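Esterase (Thermotoga maritima, PDB 3DOH) probably hydrolyses carboxylic esters as a thermostable alpha/beta-hydrolase that carries an immunoglobulin-like domain at its N-terminal end. Local coordinates at residues 42-48 with 109-115. Numbering follows the deposited sequence.
Sequences QFSVKVK and DYIVSQL
Start inside the immunoglobulin-like N-terminal domain, where Phe43, Val45 and Val47 of one strand lie on the same sheet face as Gln114, Val112 and Tyr110 of its antiparallel neighbour. That face is covered by strands 19-29 and 80-85: Val45 reaches Leu83 and Leu85, Val112 reaches Val25, and Phe43 sits against Ile27 and Leu83. Val45 CG1 lies 3.9 Å from Tyr110 CD2, at the ring edge. With chi1 m, the Tyr110 ring lies beside Val47, whose CB makes a CH-pi contact over the ring face, 4.3 Å from its centroid. Tyr110 OH is hydrogen-bonded to Arg56 NH1.

Both backbones are extended, their axes 4.5 Å apart at 175°. Phe43-Gln114, Val45-Val112 and Val47-Tyr110 are non-hydrogen-bonded pairs; Ser44-Ser113 and Lys46-Ile111 are hydrogen-bonded. Ser44 N reaches Ser113 O at 2.7 Å and Ser113 N returns to Ser44 O at 2.9 Å; Lys46 N to Ile111 O is 2.9 Å, Ile111 N to Lys46 O 3.1 Å. Leu115 N to Gln42 O and Lys48 N to Asp109 O, each 2.7 Å, extend the ladder at its ends.

The other face, with Ser44, Lys46 and Ile111, meets Leu115 and Val116 of a second subunit. Within the chain, Lys46 NZ hydrogen-bonds Ser55 OG, Ser113 OG hydrogen-bonds Thr130 OG1, and water 1 links Ser44 OG to Ile111 O, 3.0 Å from each.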
ATOM      1  N   GLN A  42     -16.588  -8.422 -19.767  1.00 31.81           N
ATOM      2  CA  GLN A  42     -17.246  -9.352 -20.685  1.00 31.88           C
ATOM      3  C   GLN A  42     -16.328  -9.639 -21.886  1.00 31.36           C
ATOM      4  O   GLN A  42     -16.654 -10.427 -22.768  1.00 31.47           O
ATOM      5  CB  GLN A  42     -18.573  -8.806 -21.181  1.00 31.50           C
ATOM      6  CG  GLN A  42     -19.618  -8.444 -20.117  1.00 31.95           C
ATOM      7  CD  GLN A  42     -20.840  -7.801 -20.755  1.00 32.90           C
ATOM      8  OE1 GLN A  42     -20.712  -6.841 -21.515  1.00 36.07           O
ATOM      9  NE2 GLN A  42     -22.021  -8.341 -20.482  1.00 34.18           N
ATOM     10  N   PHE A  43     -15.169  -9.001 -21.905  1.00 30.15           N
ATOM     11  CA  PHE A  43     -14.301  -9.115 -23.045  1.00 28.68           C
ATOM     12  C   PHE A  43     -12.871  -9.321 -22.601  1.00 27.60           C
ATOM     13  O   PHE A  43     -12.549  -9.137 -21.437  1.00 27.58           O
ATOM     14  CB  PHE A  43     -14.397  -7.829 -23.836  1.00 28.58           C
ATOM     15  CG  PHE A  43     -15.759  -7.548 -24.386  1.00 26.94           C
ATOM     16  CD1 PHE A  43     -16.079  -7.908 -25.689  1.00 24.28           C
ATOM     17  CD2 PHE A  43     -16.709  -6.888 -23.617  1.00 26.27           C
ATOM     18  CE1 PHE A  43     -17.327  -7.628 -26.224  1.00 21.99           C
ATOM     19  CE2 PHE A  43     -17.967  -6.607 -24.134  1.00 25.85           C
ATOM     20  CZ  PHE A  43     -18.273  -6.975 -25.441  1.00 25.66           C
ATOM     21  N   SER A  44     -12.017  -9.674 -23.534  1.00 26.29           N
ATOM     22  CA  SER A  44     -10.612  -9.806 -23.250  1.00 26.15           C
ATOM     23  C   SER A  44      -9.823  -9.263 -24.426  1.00 26.45           C
ATOM     24  O   SER A  44     -10.239  -9.425 -25.589  1.00 27.36           O
ATOM     25  CB  SER A  44     -10.287 -11.259 -23.098  1.00 25.77           C
ATOM     26  OG  SER A  44      -8.937 -11.397 -22.766  1.00 27.85           O
ATOM     27  N   VAL A  45      -8.694  -8.616 -24.172  1.00 25.56           N
ATOM     28  CA  VAL A  45      -7.869  -8.176 -25.287  1.00 25.17           C
ATOM     29  C   VAL A  45      -6.404  -8.544 -25.024  1.00 25.65           C
ATOM     30  O   VAL A  45      -5.923  -8.345 -23.926  1.00 25.89           O
ATOM     31  CB  VAL A  45      -8.060  -6.664 -25.528  1.00 25.21           C
ATOM     32  CG1 VAL A  45      -7.104  -6.141 -26.584  1.00 25.70           C
ATOM     33  CG2 VAL A  45      -9.488  -6.360 -25.959  1.00 22.91           C
ATOM     34  N   LYS A  46      -5.686  -9.101 -25.999  1.00 26.20           N
ATOM     35  CA  LYS A  46      -4.279  -9.523 -25.737  1.00 27.19           C
ATOM     36  C   LYS A  46      -3.370  -9.211 -26.890  1.00 27.72           C
ATOM     37  O   LYS A  46      -3.833  -9.216 -28.006  1.00 28.58           O
ATOM     38  CB  LYS A  46      -4.182 -11.020 -25.409  1.00 26.67           C
ATOM     39  CG  LYS A  46      -4.598 -11.336 -23.994  1.00 25.83           C
ATOM     40  CD  LYS A  46      -4.819 -12.819 -23.762  1.00 24.25           C
ATOM     41  CE  LYS A  46      -5.344 -13.087 -22.333  1.00 24.79           C
ATOM     42  NZ  LYS A  46      -4.501 -12.434 -21.239  1.00 23.22           N
ATOM     43  N   VAL A  47      -2.119  -8.872 -26.607  1.00 28.82           N
ATOM     44  CA  VAL A  47      -1.121  -8.711 -27.650  1.00 29.59           C
ATOM     45  C   VAL A  47      -0.217  -9.928 -27.635  1.00 31.71           C
ATOM     46  O   VAL A  47      -0.073 -10.590 -26.607  1.00 30.77           O
ATOM     47  CB  VAL A  47      -0.271  -7.447 -27.428  1.00 28.84           C
ATOM     48  CG1 VAL A  47      -0.313  -6.556 -28.660  1.00 27.36           C
ATOM     49  CG2 VAL A  47      -0.752  -6.693 -26.198  1.00 26.52           C
ATOM     50  N   LYS A  48       0.395 -10.225 -28.773  1.00 35.12           N
ATOM     51  CA  LYS A  48       1.551 -11.110 -28.774  1.00 38.52           C
ATOM     52  C   LYS A  48       2.821 -10.297 -28.559  1.00 40.02           C
ATOM     53  O   LYS A  48       2.985  -9.204 -29.104  1.00 40.27           O
ATOM     54  CB  LYS A  48       1.633 -11.944 -30.047  1.00 38.63           C
ATOM     55  CG  LYS A  48       1.952 -13.431 -29.761  1.00 42.34           C
ATOM     56  CD  LYS A  48       2.873 -14.055 -30.834  1.00 47.52           C
ATOM     57  CE  LYS A  48       2.113 -14.777 -31.961  1.00 48.96           C
ATOM     58  NZ  LYS A  48       2.066 -16.244 -31.745  1.00 50.87           N
ATOM     59  N   ASP A 109      -0.294  -7.819 -33.568  1.00 38.31           N
ATOM     60  CA  ASP A 109      -0.749  -9.150 -33.356  1.00 37.59           C
ATOM     61  C   ASP A 109      -1.624  -9.375 -32.090  1.00 36.45           C
ATOM     62  O   ASP A 109      -1.125  -9.529 -30.955  1.00 36.11           O
ATOM     63  CB  ASP A 109       0.483 -10.004 -33.280  1.00 38.89           C
ATOM     64  CG  ASP A 109       0.349 -11.239 -34.079  1.00 42.90           C
ATOM     65  OD1 ASP A 109      -0.692 -11.918 -33.909  1.00 46.93           O
ATOM     66  OD2 ASP A 109       1.269 -11.514 -34.885  1.00 47.36           O
ATOM     67  N   TYR A 110      -2.930  -9.445 -32.307  1.00 34.31           N
ATOM     68  CA  TYR A 110      -3.877  -9.369 -31.242  1.00 32.16           C
ATOM     69  C   TYR A 110      -4.885 -10.461 -31.324  1.00 32.54           C
ATOM     70  O   TYR A 110      -5.276 -10.902 -32.404  1.00 33.11           O
ATOM     71  CB  TYR A 110      -4.631  -8.062 -31.328  1.00 30.35           C
ATOM     72  CG  TYR A 110      -3.973  -6.935 -30.609  1.00 29.44           C
ATOM     73  CD1 TYR A 110      -2.700  -6.476 -30.985  1.00 28.39           C
ATOM     74  CD2 TYR A 110      -4.623  -6.289 -29.557  1.00 26.96           C
ATOM     75  CE1 TYR A 110      -2.102  -5.400 -30.320  1.00 27.16           C
ATOM     76  CE2 TYR A 110      -4.036  -5.223 -28.889  1.00 24.87           C
ATOM     77  CZ  TYR A 110      -2.792  -4.782 -29.272  1.00 27.85           C
ATOM     78  OH  TYR A 110      -2.220  -3.739 -28.584  1.00 29.72           O
ATOM     79  N   ILE A 111      -5.342 -10.882 -30.159  1.00 32.39           N
ATOM     80  CA  ILE A 111      -6.504 -11.717 -30.106  1.00 31.87           C
ATOM     81  C   ILE A 111      -7.454 -11.111 -29.096  1.00 31.04           C
ATOM     82  O   ILE A 111      -7.013 -10.566 -28.072  1.00 30.82           O
ATOM     83  CB  ILE A 111      -6.136 -13.193 -29.876  1.00 32.25           C
ATOM     84  CG1 ILE A 111      -7.365 -14.057 -29.623  1.00 32.14           C
ATOM     85  CG2 ILE A 111      -5.119 -13.347 -28.780  1.00 33.17           C
ATOM     86  CD1 ILE A 111      -6.966 -15.551 -29.724  1.00 36.42           C
ATOM     87  N   VAL A 112      -8.739 -11.182 -29.440  1.00 29.65           N
ATOM     88  CA  VAL A 112      -9.782 -10.521 -28.747  1.00 29.19           C
ATOM     89  C   VAL A 112     -10.856 -11.525 -28.448  1.00 30.52           C
ATOM     90  O   VAL A 112     -11.131 -12.408 -29.278  1.00 30.99           O
ATOM     91  CB  VAL A 112     -10.403  -9.454 -29.640  1.00 28.87           C
ATOM     92  CG1 VAL A 112     -11.611  -8.760 -28.952  1.00 27.26           C
ATOM     93  CG2 VAL A 112      -9.369  -8.448 -30.019  1.00 27.72           C
ATOM     94  N   SER A 113     -11.494 -11.376 -27.283  1.00 30.73           N
ATOM     95  CA  SER A 113     -12.636 -12.197 -26.956  1.00 30.90           C
ATOM     96  C   SER A 113     -13.827 -11.508 -26.332  1.00 31.34           C
ATOM     97  O   SER A 113     -13.699 -10.672 -25.438  1.00 31.77           O
ATOM     98  CB  SER A 113     -12.222 -13.296 -26.016  1.00 30.79           C
ATOM     99  OG  SER A 113     -11.763 -14.368 -26.773  1.00 30.25           O
ATOM    100  N   GLN A 114     -14.995 -11.924 -26.790  1.00 31.46           N
ATOM    101  CA  GLN A 114     -16.189 -11.751 -26.019  1.00 31.67           C
ATOM    102  C   GLN A 114     -16.387 -13.002 -25.236  1.00 32.03           C
ATOM    103  O   GLN A 114     -16.542 -14.041 -25.815  1.00 32.79           O
ATOM    104  CB  GLN A 114     -17.376 -11.558 -26.921  1.00 31.62           C
ATOM    105  CG  GLN A 114     -18.588 -11.232 -26.145  1.00 30.03           C
ATOM    106  CD  GLN A 114     -19.779 -11.602 -26.915  1.00 29.35           C
ATOM    107  OE1 GLN A 114     -19.884 -11.237 -28.079  1.00 26.76           O
ATOM    108  NE2 GLN A 114     -20.687 -12.357 -26.299  1.00 27.91           N
ATOM    109  N   LEU A 115     -16.408 -12.897 -23.919  1.00 32.87           N
ATOM    110  CA  LEU A 115     -16.274 -14.059 -23.061  1.00 34.09           C
ATOM    111  C   LEU A 115     -17.588 -14.678 -22.625  1.00 35.38           C
ATOM    112  O   LEU A 115     -17.655 -15.871 -22.325  1.00 35.84           O
ATOM    113  CB  LEU A 115     -15.492 -13.675 -21.822  1.00 33.36           C
ATOM    114  CG  LEU A 115     -14.076 -13.226 -22.098  1.00 33.79           C
ATOM    115  CD1 LEU A 115     -13.447 -12.523 -20.876  1.00 32.94           C
ATOM    116  CD2 LEU A 115     -13.276 -14.422 -22.518  1.00 34.70           C
TER
HETATM  117  O   HOH W   1      -7.744 -11.919 -25.465  1.00 31.02           O